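Local coordinates for protein DNA polymerase III, beta subunit (Thermotoga maritima, PDB 1VPK) that probably tethers DNA polymerases and other proteins to DNA for processive synthesis, working as a ring-shaped head-to-tail homodimer that encircles the duplex, at residues I137-D142 and E193-E198; K14-T19 and I98-L103; E346-F351 and N361-S366; C57-E62 and E126-T131. One frame throughout, in Å; residues are numbered along the deposited sequence.

From the N terminus, 14-19 opens contact 2 and 57-62 opens contact 4; 98-103 then closes contact 2 before 126-131 closes contact 4, so these two cross, both within the N-terminal clamp domain. Contact 2 pairs neighbouring strands of one sheet, whereas contact 4 lays the connection that leads to strand 137-142 against the end of strand 53-59 in another. Contact 1 follows in series in the central domain, bringing the edge strand 137-142 to the chain leaving strand 187-194. Contact 3 is the most local, a hairpin of the C-terminal domain. Its strands share a sheet with 187-194, which links contacts 1 and 3, whose nearest atoms are about 6 Å apart.

Contact 1: I137-D142 and E193-E198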
# COMPACT_ATOMS: atom_id res chain seq x y z
N ILE A 137 -26.26 -31.53 -10.61
CA ILE A 137 -25.30 -32.20 -9.74
C ILE A 137 -25.16 -31.28 -8.54
O ILE A 137 -25.08 -30.06 -8.71
CB ILE A 137 -23.98 -32.38 -10.55
CG1 ILE A 137 -24.08 -33.64 -11.39
CG2 ILE A 137 -22.72 -32.38 -9.67
CD1 ILE A 137 -23.88 -33.38 -12.88
N THR A 138 -25.21 -31.83 -7.34
CA THR A 138 -25.11 -31.04 -6.13
C THR A 138 -24.24 -31.69 -5.05
O THR A 138 -24.13 -32.95 -4.97
CB THR A 138 -26.52 -30.63 -5.57
OG1 THR A 138 -26.37 -29.71 -4.50
CG2 THR A 138 -27.28 -31.80 -5.09
N PHE A 139 -23.56 -30.85 -4.27
CA PHE A 139 -22.79 -31.31 -3.11
C PHE A 139 -22.65 -30.22 -2.06
O PHE A 139 -22.77 -29.04 -2.36
CB PHE A 139 -21.42 -31.86 -3.53
CG PHE A 139 -20.56 -30.85 -4.23
CD1 PHE A 139 -20.67 -30.67 -5.60
CD2 PHE A 139 -19.64 -30.07 -3.51
CE1 PHE A 139 -19.89 -29.72 -6.25
CE2 PHE A 139 -18.86 -29.10 -4.16
CZ PHE A 139 -18.99 -28.93 -5.53
N GLU A 140 -22.45 -30.63 -0.83
CA GLU A 140 -22.09 -29.70 0.23
C GLU A 140 -20.58 -29.74 0.43
O GLU A 140 -19.97 -30.79 0.27
CB GLU A 140 -22.80 -30.08 1.54
CG GLU A 140 -24.23 -29.52 1.63
CD GLU A 140 -24.75 -29.44 3.06
OE1 GLU A 140 -24.47 -30.34 3.90
OE2 GLU A 140 -25.48 -28.47 3.35
N VAL A 141 -19.97 -28.59 0.75
CA VAL A 141 -18.56 -28.61 1.17
C VAL A 141 -18.30 -27.69 2.37
O VAL A 141 -18.95 -26.66 2.54
CB VAL A 141 -17.58 -28.33 -0.05
CG1 VAL A 141 -17.88 -27.06 -0.69
CG2 VAL A 141 -16.10 -28.41 0.38
N ASP A 142 -17.36 -28.11 3.22
CA ASP A 142 -16.93 -27.31 4.37
C ASP A 142 -16.44 -25.94 3.83
O ASP A 142 -15.71 -25.85 2.86
CB ASP A 142 -15.87 -28.12 5.19
CG ASP A 142 -15.24 -27.33 6.34
OD1 ASP A 142 -14.56 -26.30 6.08
OD2 ASP A 142 -15.42 -27.75 7.52
N GLU A 193 -9.10 -32.14 -2.78
CA GLU A 193 -9.45 -32.58 -1.43
C GLU A 193 -10.61 -33.55 -1.48
O GLU A 193 -11.55 -33.41 -2.30
CB GLU A 193 -9.90 -31.38 -0.57
CG GLU A 193 -8.81 -30.36 -0.26
CD GLU A 193 -7.91 -30.78 0.85
OE1 GLU A 193 -8.17 -31.84 1.44
OE2 GLU A 193 -6.94 -30.05 1.14
N GLN A 194 -10.58 -34.46 -0.54
CA GLN A 194 -11.68 -35.35 -0.31
C GLN A 194 -12.84 -34.56 0.25
O GLN A 194 -12.69 -33.72 1.15
CB GLN A 194 -11.26 -36.45 0.66
CG GLN A 194 -12.33 -37.50 0.79
CD GLN A 194 -11.92 -38.73 1.51
OE1 GLN A 194 -10.74 -39.14 1.49
NE2 GLN A 194 -12.90 -39.37 2.13
N ILE A 195 -14.01 -34.80 -0.32
CA ILE A 195 -15.26 -34.19 0.13
C ILE A 195 -16.32 -35.28 0.05
O ILE A 195 -15.99 -36.43 -0.29
CB ILE A 195 -15.66 -33.00 -0.71
CG1 ILE A 195 -15.94 -33.39 -2.17
CG2 ILE A 195 -14.58 -31.88 -0.63
CD1 ILE A 195 -16.65 -32.30 -2.91
N GLU A 196 -17.57 -34.95 0.38
CA GLU A 196 -18.71 -35.82 0.10
C GLU A 196 -19.36 -35.33 -1.21
O GLU A 196 -19.88 -34.18 -1.30
CB GLU A 196 -19.70 -35.87 1.29
CG GLU A 196 -19.06 -36.26 2.66
CD GLU A 196 -20.08 -36.83 3.71
OE1 GLU A 196 -20.56 -36.05 4.57
OE2 GLU A 196 -20.39 -38.06 3.68
N ASN A 197 -19.28 -36.18 -2.24
CA ASN A 197 -19.89 -35.93 -3.56
C ASN A 197 -20.20 -37.21 -4.32
O ASN A 197 -19.36 -38.12 -4.40
CB ASN A 197 -18.99 -35.04 -4.41
CG ASN A 197 -19.62 -34.70 -5.77
OD1 ASN A 197 -20.69 -34.05 -5.86
ND2 ASN A 197 -18.96 -35.15 -6.83
N GLU A 198 -21.42 -37.27 -4.88
CA GLU A 198 -21.89 -38.46 -5.57
C GLU A 198 -21.43 -38.53 -7.03
O GLU A 198 -20.93 -39.54 -7.45
CB GLU A 198 -23.42 -38.58 -5.47
CG GLU A 198 -23.95 -40.00 -5.63
O HOH W 1 -23.44 -35.20 -3.58
O HOH W 2 -22.67 -34.89 -7.24
O HOH W 3 -18.20 -32.46 1.85
O HOH W 4 -22.11 -33.39 -0.02
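Thr138 O, facing Asn197, accepts hydrogen bonds from two waters: water 1 at 2.7 Å from Thr138 O, and more weakly water 2. Water 1 in turn accepts from Glu198 N, while water 2 donates to Asn197 OD1 over 2.6 Å. Two further waters repeat the bridge along the strand. Water 3 joins Glu140 O to Glu196 N, and water 4 accepts from Glu140 N and donates to Glu196 O at 2.7 Å. No direct hydrogen bond spans the segments, so waters stand where strand pairing would put backbone bonds. This is a junction between two sheets of the clamp: 137-142 is the outermost strand of one, bonded on its other side to strand 224-229, and the chain leaving strand 187-194 of the next sheet faces it. Inward of the waters, Asn197 CG lies anti to its backbone N (chi1 -178°), and OD1 comes to 3.3 Å from Phe139 CB. Amide and ring planes stand 78° apart, and Asn197 ND2 is held by the carbonyls of His174 and Glu199. Ile195 bridges two side chains, its CD1 3.8 Å from Phe139 CD2 and its CG2 3.9 Å from Val141 CG2. Leu173 touches Phe139, Ile195 and Asn197 alike.

Contact 2: K14-T19 and I98-L103; sequences KVTVTT and ITELSL
Thr19 and Thr99 both set OG1 beside their own backbone N and anti to the carbonyl carbon (chi1 -61° and -69°), which turns the two hydroxyls toward each other. Thr99 OG1 donates to Thr19 OG1 over 2.7 Å, the side chains crossing at about a right angle. Away from this polar end the strands run antiparallel, 158° between their directions, as neighbours in a sheet of the N-terminal clamp domain. Two hydrogen-bonded pairs, Val15 with Leu101 and Val17 with Thr99, give four backbone bonds; Leu101 N to Val15 O is 2.8 Å. Val15, Val17, Thr99 and Leu101 share one face of the sheet. There Leu101 CD1 rests 4.1 Å from Val15 CB, and Phe54 of strand 53-59 packs on both residues. Val17 CG1 lies 3.7 Å from Thr99 O. The other face is more polar. Thr16 and Glu100 lie side by side and point the same way, Thr16 OG1 3.8 Å from Glu100 CG, while that hydroxyl bonds to Glu73 OE1. Thr16 CG2 meets Ile98 CG2 at 3.6 Å, a methyl contact between the two strands. At the strand's end Thr18 OG1 caps the following helix by accepting from Glu21 N. Thr19 OG1 also bonds to Asp96 O; having accepted from Thr99, it can donate its own hydrogen to that carbonyl. The buried threonine pair therefore forms a directed chain, tying the first turn of helix 19-29 to strand 98-104 and to the loop before it.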
# COMPACT_ATOMS: atom_id res chain seq x y z
N LYS A 14 -39.84 1.41 4.85
CA LYS A 14 -39.02 1.63 6.03
C LYS A 14 -38.36 0.29 6.40
O LYS A 14 -38.99 -0.74 6.34
CB LYS A 14 -39.88 2.17 7.19
CG LYS A 14 -40.55 3.56 6.93
CD LYS A 14 -41.52 4.01 8.07
CE LYS A 14 -41.97 5.50 7.89
NZ LYS A 14 -42.23 6.31 9.13
N VAL A 15 -37.07 0.33 6.69
CA VAL A 15 -36.35 -0.82 7.18
C VAL A 15 -35.50 -0.44 8.40
O VAL A 15 -34.75 0.55 8.37
CB VAL A 15 -35.45 -1.43 6.07
CG1 VAL A 15 -34.67 -2.62 6.58
CG2 VAL A 15 -36.31 -1.83 4.87
N THR A 16 -35.60 -1.22 9.45
CA THR A 16 -34.65 -1.16 10.57
C THR A 16 -33.81 -2.43 10.57
O THR A 16 -34.34 -3.54 10.58
CB THR A 16 -35.37 -0.98 11.92
OG1 THR A 16 -36.20 0.17 11.81
CG2 THR A 16 -34.37 -0.77 13.05
N VAL A 17 -32.49 -2.25 10.52
CA VAL A 17 -31.55 -3.39 10.41
C VAL A 17 -30.27 -3.08 11.23
O VAL A 17 -29.90 -1.92 11.37
CB VAL A 17 -31.21 -3.65 8.90
CG1 VAL A 17 -30.59 -2.45 8.29
CG2 VAL A 17 -30.32 -4.95 8.69
N THR A 18 -29.59 -4.09 11.74
CA THR A 18 -28.34 -3.83 12.42
C THR A 18 -27.37 -3.45 11.36
O THR A 18 -27.46 -3.90 10.21
CB THR A 18 -27.78 -5.07 13.14
OG1 THR A 18 -27.45 -6.05 12.16
CG2 THR A 18 -28.79 -5.60 14.16
N THR A 19 -26.44 -2.58 11.74
CA THR A 19 -25.46 -2.06 10.80
C THR A 19 -24.51 -3.16 10.31
O THR A 19 -24.16 -3.24 9.15
CB THR A 19 -24.69 -0.95 11.45
OG1 THR A 19 -25.62 0.08 11.80
CG2 THR A 19 -23.65 -0.41 10.52
N ILE A 98 -27.40 0.20 14.97
CA ILE A 98 -28.62 0.14 14.17
C ILE A 98 -28.60 1.18 13.07
O ILE A 98 -28.07 2.31 13.21
CB ILE A 98 -29.87 0.40 15.05
CG1 ILE A 98 -29.90 -0.52 16.28
CG2 ILE A 98 -31.16 0.29 14.24
CD1 ILE A 98 -29.76 -1.95 15.95
N THR A 99 -29.18 0.77 11.94
CA THR A 99 -29.33 1.60 10.76
C THR A 99 -30.79 1.56 10.32
O THR A 99 -31.43 0.51 10.39
CB THR A 99 -28.46 1.13 9.59
OG1 THR A 99 -27.07 1.36 9.89
CG2 THR A 99 -28.80 1.91 8.33
N GLU A 100 -31.31 2.73 9.95
CA GLU A 100 -32.68 2.89 9.50
C GLU A 100 -32.65 3.37 8.02
O GLU A 100 -31.91 4.30 7.68
CB GLU A 100 -33.43 3.88 10.41
CG GLU A 100 -33.96 3.22 11.67
CD GLU A 100 -34.74 4.17 12.61
OE1 GLU A 100 -34.51 5.42 12.57
OE2 GLU A 100 -35.56 3.64 13.43
N LEU A 101 -33.41 2.70 7.16
CA LEU A 101 -33.53 3.03 5.75
C LEU A 101 -34.95 3.47 5.44
O LEU A 101 -35.93 2.91 5.94
CB LEU A 101 -33.26 1.85 4.85
CG LEU A 101 -32.04 0.99 5.03
CD1 LEU A 101 -32.18 -0.14 4.02
CD2 LEU A 101 -30.81 1.84 4.77
N SER A 102 -35.06 4.50 4.60
CA SER A 102 -36.38 4.96 4.20
C SER A 102 -36.21 5.72 2.92
O SER A 102 -35.09 5.91 2.46
CB SER A 102 -37.04 5.82 5.29
OG SER A 102 -36.27 6.96 5.63
N LEU A 103 -37.32 6.16 2.35
CA LEU A 103 -37.33 6.99 1.16
C LEU A 103 -37.88 8.39 1.48
O LEU A 103 -38.81 8.55 2.29
CB LEU A 103 -38.13 6.31 0.03
CG LEU A 103 -37.54 4.96 -0.40
CD1 LEU A 103 -38.57 4.17 -1.16
CD2 LEU A 103 -36.30 5.06 -1.27

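Contact 3: E346-F351 and N361-S366; sequences EIEMNF and NPLDIS
Glu348 and Asn361 form an antiparallel hydrogen-bonded pair, Glu348 N reaching Asn361 O at 2.8 Å and Asn361 N returning to Glu348 O at 3.0 Å. Two residues on, past the non-hydrogen-bonded pair Ile347 and Pro362, Leu363 N donates to Glu346 O over 3.2 Å from 37° above the carbonyl plane, as the chain leaves the strand in a type II turn from Pro362 to Ile365. The two strands belong to a beta hairpin of the C-terminal clamp domain, here at the end away from its connecting loop. Asn361 CG sits between its backbone N and carbonyl carbon (chi1 49°), and ND2 beyond it donates to Pro362 O at 3.1 Å. The same ND2 makes a weak bond to Glu348 OE1. Asn350 ND2 gives that oxygen a firmer bond of 3.3 Å, on the anti side of the carboxylate. The amides of Asn350 and Asn361 cross at about a right angle as side chains, yet their planes are nearly parallel, 15° apart. Leu363 splits its methyls: CD1 lies 3.6 Å from Glu348 OE2, and CD2 packs 3.8 Å from Glu346 CB. Lys266 NZ forms a salt bridge with Glu348 OE1 and a hydrogen bond with Asn350 OD1. With Lys266 NZ and Asn350 ND2 on this oxygen, and Asn361 ND2 only weakly, the charged form of Glu348 would probably be favoured.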
# COMPACT_ATOMS: atom_id res chain seq x y z
N GLU A 346 9.35 -26.57 4.34
CA GLU A 346 10.13 -27.15 3.27
C GLU A 346 9.27 -27.42 2.06
O GLU A 346 8.10 -27.78 2.17
CB GLU A 346 10.78 -28.47 3.72
CG GLU A 346 11.80 -28.33 4.83
CD GLU A 346 13.11 -27.74 4.39
OE1 GLU A 346 13.56 -28.07 3.28
OE2 GLU A 346 13.72 -26.98 5.15
N ILE A 347 9.87 -27.27 0.90
CA ILE A 347 9.21 -27.55 -0.37
C ILE A 347 10.12 -28.46 -1.22
O ILE A 347 11.34 -28.56 -0.97
CB ILE A 347 8.86 -26.24 -1.15
CG1 ILE A 347 10.12 -25.47 -1.59
CG2 ILE A 347 8.01 -25.31 -0.30
CD1 ILE A 347 10.35 -25.47 -3.05
N GLU A 348 9.51 -29.12 -2.21
CA GLU A 348 10.27 -29.80 -3.24
C GLU A 348 10.11 -29.14 -4.58
O GLU A 348 9.04 -28.64 -4.93
CB GLU A 348 9.82 -31.24 -3.47
CG GLU A 348 9.58 -32.06 -2.32
CD GLU A 348 9.51 -33.51 -2.75
OE1 GLU A 348 9.05 -33.83 -3.88
OE2 GLU A 348 9.95 -34.32 -1.94
N MET A 349 11.21 -29.14 -5.31
CA MET A 349 11.26 -28.74 -6.70
C MET A 349 11.71 -29.94 -7.51
O MET A 349 12.77 -30.48 -7.23
CB MET A 349 12.25 -27.64 -6.89
CG MET A 349 11.96 -26.38 -6.10
SD MET A 349 13.03 -25.05 -6.59
CE MET A 349 12.36 -24.35 -8.03
N ASN A 350 10.93 -30.31 -8.53
CA ASN A 350 11.11 -31.54 -9.30
C ASN A 350 11.27 -31.16 -10.77
O ASN A 350 10.43 -30.42 -11.31
CB ASN A 350 9.89 -32.45 -9.14
CG ASN A 350 9.77 -33.05 -7.73
OD1 ASN A 350 10.46 -33.99 -7.41
ND2 ASN A 350 8.84 -32.54 -6.91
N PHE A 351 12.32 -31.66 -11.42
CA PHE A 351 12.71 -31.26 -12.76
C PHE A 351 12.97 -32.48 -13.62
O PHE A 351 13.33 -33.56 -13.12
CB PHE A 351 14.01 -30.47 -12.73
CG PHE A 351 14.06 -29.31 -11.75
CD1 PHE A 351 14.48 -29.51 -10.47
CD2 PHE A 351 13.73 -28.02 -12.13
CE1 PHE A 351 14.57 -28.47 -9.56
CE2 PHE A 351 13.84 -26.96 -11.22
CZ PHE A 351 14.26 -27.21 -9.93
N ASN A 361 6.03 -28.58 -4.96
CA ASN A 361 5.03 -28.98 -3.98
C ASN A 361 5.51 -28.84 -2.55
O ASN A 361 6.70 -28.83 -2.31
CB ASN A 361 4.58 -30.42 -4.29
CG ASN A 361 5.70 -31.35 -4.48
OD1 ASN A 361 6.13 -31.60 -5.63
ND2 ASN A 361 6.15 -31.96 -3.38
N PRO A 362 4.58 -28.77 -1.60
CA PRO A 362 4.98 -28.85 -0.19
C PRO A 362 5.54 -30.22 0.10
O PRO A 362 5.11 -31.18 -0.53
CB PRO A 362 3.69 -28.67 0.58
CG PRO A 362 2.65 -28.70 -0.35
CD PRO A 362 3.14 -28.72 -1.75
N LEU A 363 6.49 -30.30 1.04
CA LEU A 363 7.11 -31.56 1.37
C LEU A 363 6.13 -32.39 2.12
O LEU A 363 5.62 -31.99 3.15
CB LEU A 363 8.39 -31.35 2.21
CG LEU A 363 9.14 -32.57 2.71
CD1 LEU A 363 9.71 -33.32 1.48
CD2 LEU A 363 10.24 -32.20 3.67
N ASP A 364 5.91 -33.59 1.61
CA ASP A 364 5.13 -34.64 2.28
C ASP A 364 3.65 -34.30 2.51
O ASP A 364 3.04 -34.78 3.45
CB ASP A 364 5.79 -35.06 3.57
CG ASP A 364 7.06 -35.86 3.35
OD1 ASP A 364 7.19 -36.56 2.32
OD2 ASP A 364 7.94 -35.77 4.22
N ILE A 365 3.11 -33.47 1.65
CA ILE A 365 1.71 -33.03 1.75
C ILE A 365 1.16 -33.27 0.40
O ILE A 365 1.70 -32.79 -0.58
CB ILE A 365 1.57 -31.55 2.09
CG1 ILE A 365 2.15 -31.24 3.47
CG2 ILE A 365 0.10 -31.14 2.04
CD1 ILE A 365 1.43 -31.87 4.61
N SER A 366 0.13 -34.11 0.33
CA SER A 366 -0.52 -34.39 -0.92
C SER A 366 -1.68 -33.38 -1.09
O SER A 366 -2.13 -32.72 -0.13
CB SER A 366 -1.05 -35.82 -0.96
OG SER A 366 -1.63 -36.13 0.29

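Contact 4: C57-E62 and E126-T131; sequences CATDLE and EFPEIT
Phe127 turns the edge of its ring to strand 53-59: Ala58 CA lies in the ring plane, 4.0 Å from Phe127 CZ. Thr59 CG2 comes in obliquely at 3.9 Å from the same CZ, the two side chains sliding past each other in opposite directions. This is where the long connection between strands 115-120 and 137-142 lies over the end of a strand, the piece 127-130 running 93° from 57-61. The contact is largely apolar, with no hydrogen bond between the segments. Cys57 CB is shared, standing 4.0 Å from Phe127 CE1 and 3.8 Å from Ile130 CD1. Extended beyond CG1 (chi2 174°), Ile130 carries CD1 up to the backbone, 3.6 Å from Ala58 O. Pro128 meets Thr59 tip to tip, its CG 3.9 Å from Thr59 CG2, and Leu61 CD2 approaches that same Pro128 CG with the side chains crossing at about a right angle. Leu46 of strand 44-50 and Val81 of strand 78-83, in the same sheet, also touch the Phe127 side chain. Past the strand the chain folds into an ST turn overlapped by an Asx turn. In the latter Asp60 OD1 accepts from Glu62 N; in the former Thr59 OG1, also bonded to Thr63 O, accepts from Leu61 N at 2.9 Å.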
# COMPACT_ATOMS: atom_id res chain seq x y z
N CYS A 57 -29.36 -7.16 -4.25
CA CYS A 57 -28.80 -7.93 -5.39
C CYS A 57 -27.72 -7.18 -6.16
O CYS A 57 -27.66 -5.93 -6.17
CB CYS A 57 -29.90 -8.32 -6.36
SG CYS A 57 -31.29 -9.21 -5.61
N ALA A 58 -26.87 -7.94 -6.83
CA ALA A 58 -25.89 -7.35 -7.77
C ALA A 58 -25.68 -8.37 -8.87
O ALA A 58 -25.73 -9.60 -8.63
CB ALA A 58 -24.63 -7.11 -7.08
N THR A 59 -25.48 -7.89 -10.09
CA THR A 59 -25.10 -8.75 -11.18
C THR A 59 -24.32 -7.96 -12.22
O THR A 59 -24.53 -6.76 -12.40
CB THR A 59 -26.33 -9.39 -11.83
OG1 THR A 59 -25.91 -10.39 -12.77
CG2 THR A 59 -27.19 -8.35 -12.61
N ASP A 60 -23.49 -8.68 -12.95
CA ASP A 60 -22.93 -8.23 -14.21
C ASP A 60 -23.39 -9.08 -15.38
O ASP A 60 -22.79 -9.06 -16.42
CB ASP A 60 -21.41 -8.28 -14.14
CG ASP A 60 -20.87 -9.68 -13.94
OD1 ASP A 60 -21.61 -10.68 -14.09
OD2 ASP A 60 -19.66 -9.78 -13.64
N LEU A 61 -24.48 -9.81 -15.22
CA LEU A 61 -25.02 -10.69 -16.25
C LEU A 61 -24.30 -12.04 -16.42
O LEU A 61 -24.81 -12.95 -17.10
CB LEU A 61 -25.17 -9.99 -17.62
CG LEU A 61 -25.95 -8.65 -17.69
CD1 LEU A 61 -26.17 -8.30 -19.10
CD2 LEU A 61 -27.27 -8.76 -16.97
N GLU A 62 -23.12 -12.19 -15.83
CA GLU A 62 -22.46 -13.51 -15.78
C GLU A 62 -22.54 -14.08 -14.37
O GLU A 62 -22.81 -15.27 -14.23
CB GLU A 62 -21.00 -13.40 -16.25
CG GLU A 62 -20.14 -14.63 -15.85
CD GLU A 62 -18.69 -14.51 -16.31
OE1 GLU A 62 -17.95 -13.68 -15.71
OE2 GLU A 62 -18.34 -15.26 -17.27
N GLU A 126 -34.78 -2.16 -15.47
CA GLU A 126 -33.90 -2.96 -16.33
C GLU A 126 -32.92 -3.82 -15.57
O GLU A 126 -32.04 -4.46 -16.17
CB GLU A 126 -33.17 -2.05 -17.32
CG GLU A 126 -34.06 -1.59 -18.44
CD GLU A 126 -33.54 -0.39 -19.22
OE1 GLU A 126 -32.41 0.09 -18.97
OE2 GLU A 126 -34.29 0.09 -20.08
N PHE A 127 -33.06 -3.86 -14.24
CA PHE A 127 -32.29 -4.76 -13.44
C PHE A 127 -32.98 -6.14 -13.44
O PHE A 127 -34.12 -6.28 -13.01
CB PHE A 127 -32.14 -4.25 -12.00
CG PHE A 127 -31.07 -4.93 -11.26
CD1 PHE A 127 -31.27 -6.21 -10.75
CD2 PHE A 127 -29.86 -4.31 -11.06
CE1 PHE A 127 -30.28 -6.86 -10.06
CE2 PHE A 127 -28.88 -4.95 -10.37
CZ PHE A 127 -29.09 -6.23 -9.88
N PRO A 128 -32.30 -7.15 -13.91
CA PRO A 128 -32.93 -8.45 -14.11
C PRO A 128 -33.18 -9.29 -12.83
O PRO A 128 -32.53 -9.10 -11.81
CB PRO A 128 -31.92 -9.16 -14.96
CG PRO A 128 -30.61 -8.63 -14.46
CD PRO A 128 -30.87 -7.18 -14.28
N GLU A 129 -34.12 -10.22 -12.92
CA GLU A 129 -34.33 -11.22 -11.86
C GLU A 129 -33.13 -12.17 -11.81
O GLU A 129 -32.66 -12.64 -12.85
CB GLU A 129 -35.61 -12.05 -12.12
CG GLU A 129 -36.90 -11.32 -11.77
CD GLU A 129 -37.02 -11.01 -10.27
OE1 GLU A 129 -36.27 -11.62 -9.47
OE2 GLU A 129 -37.86 -10.16 -9.90
N ILE A 130 -32.63 -12.45 -10.60
CA ILE A 130 -31.52 -13.38 -10.44
C ILE A 130 -32.10 -14.71 -9.97
O ILE A 130 -32.73 -14.79 -8.91
CB ILE A 130 -30.51 -12.84 -9.45
CG1 ILE A 130 -29.93 -11.51 -10.00
CG2 ILE A 130 -29.41 -13.90 -9.16
CD1 ILE A 130 -29.05 -10.86 -9.03
N THR A 131 -31.94 -15.75 -10.77
CA THR A 131 -32.50 -17.05 -10.42
C THR A 131 -31.44 -18.16 -10.38
O THR A 131 -30.43 -18.10 -11.09
CB THR A 131 -33.62 -17.49 -11.36
OG1 THR A 131 -33.08 -17.85 -12.63
CG2 THR A 131 -34.68 -16.39 -11.53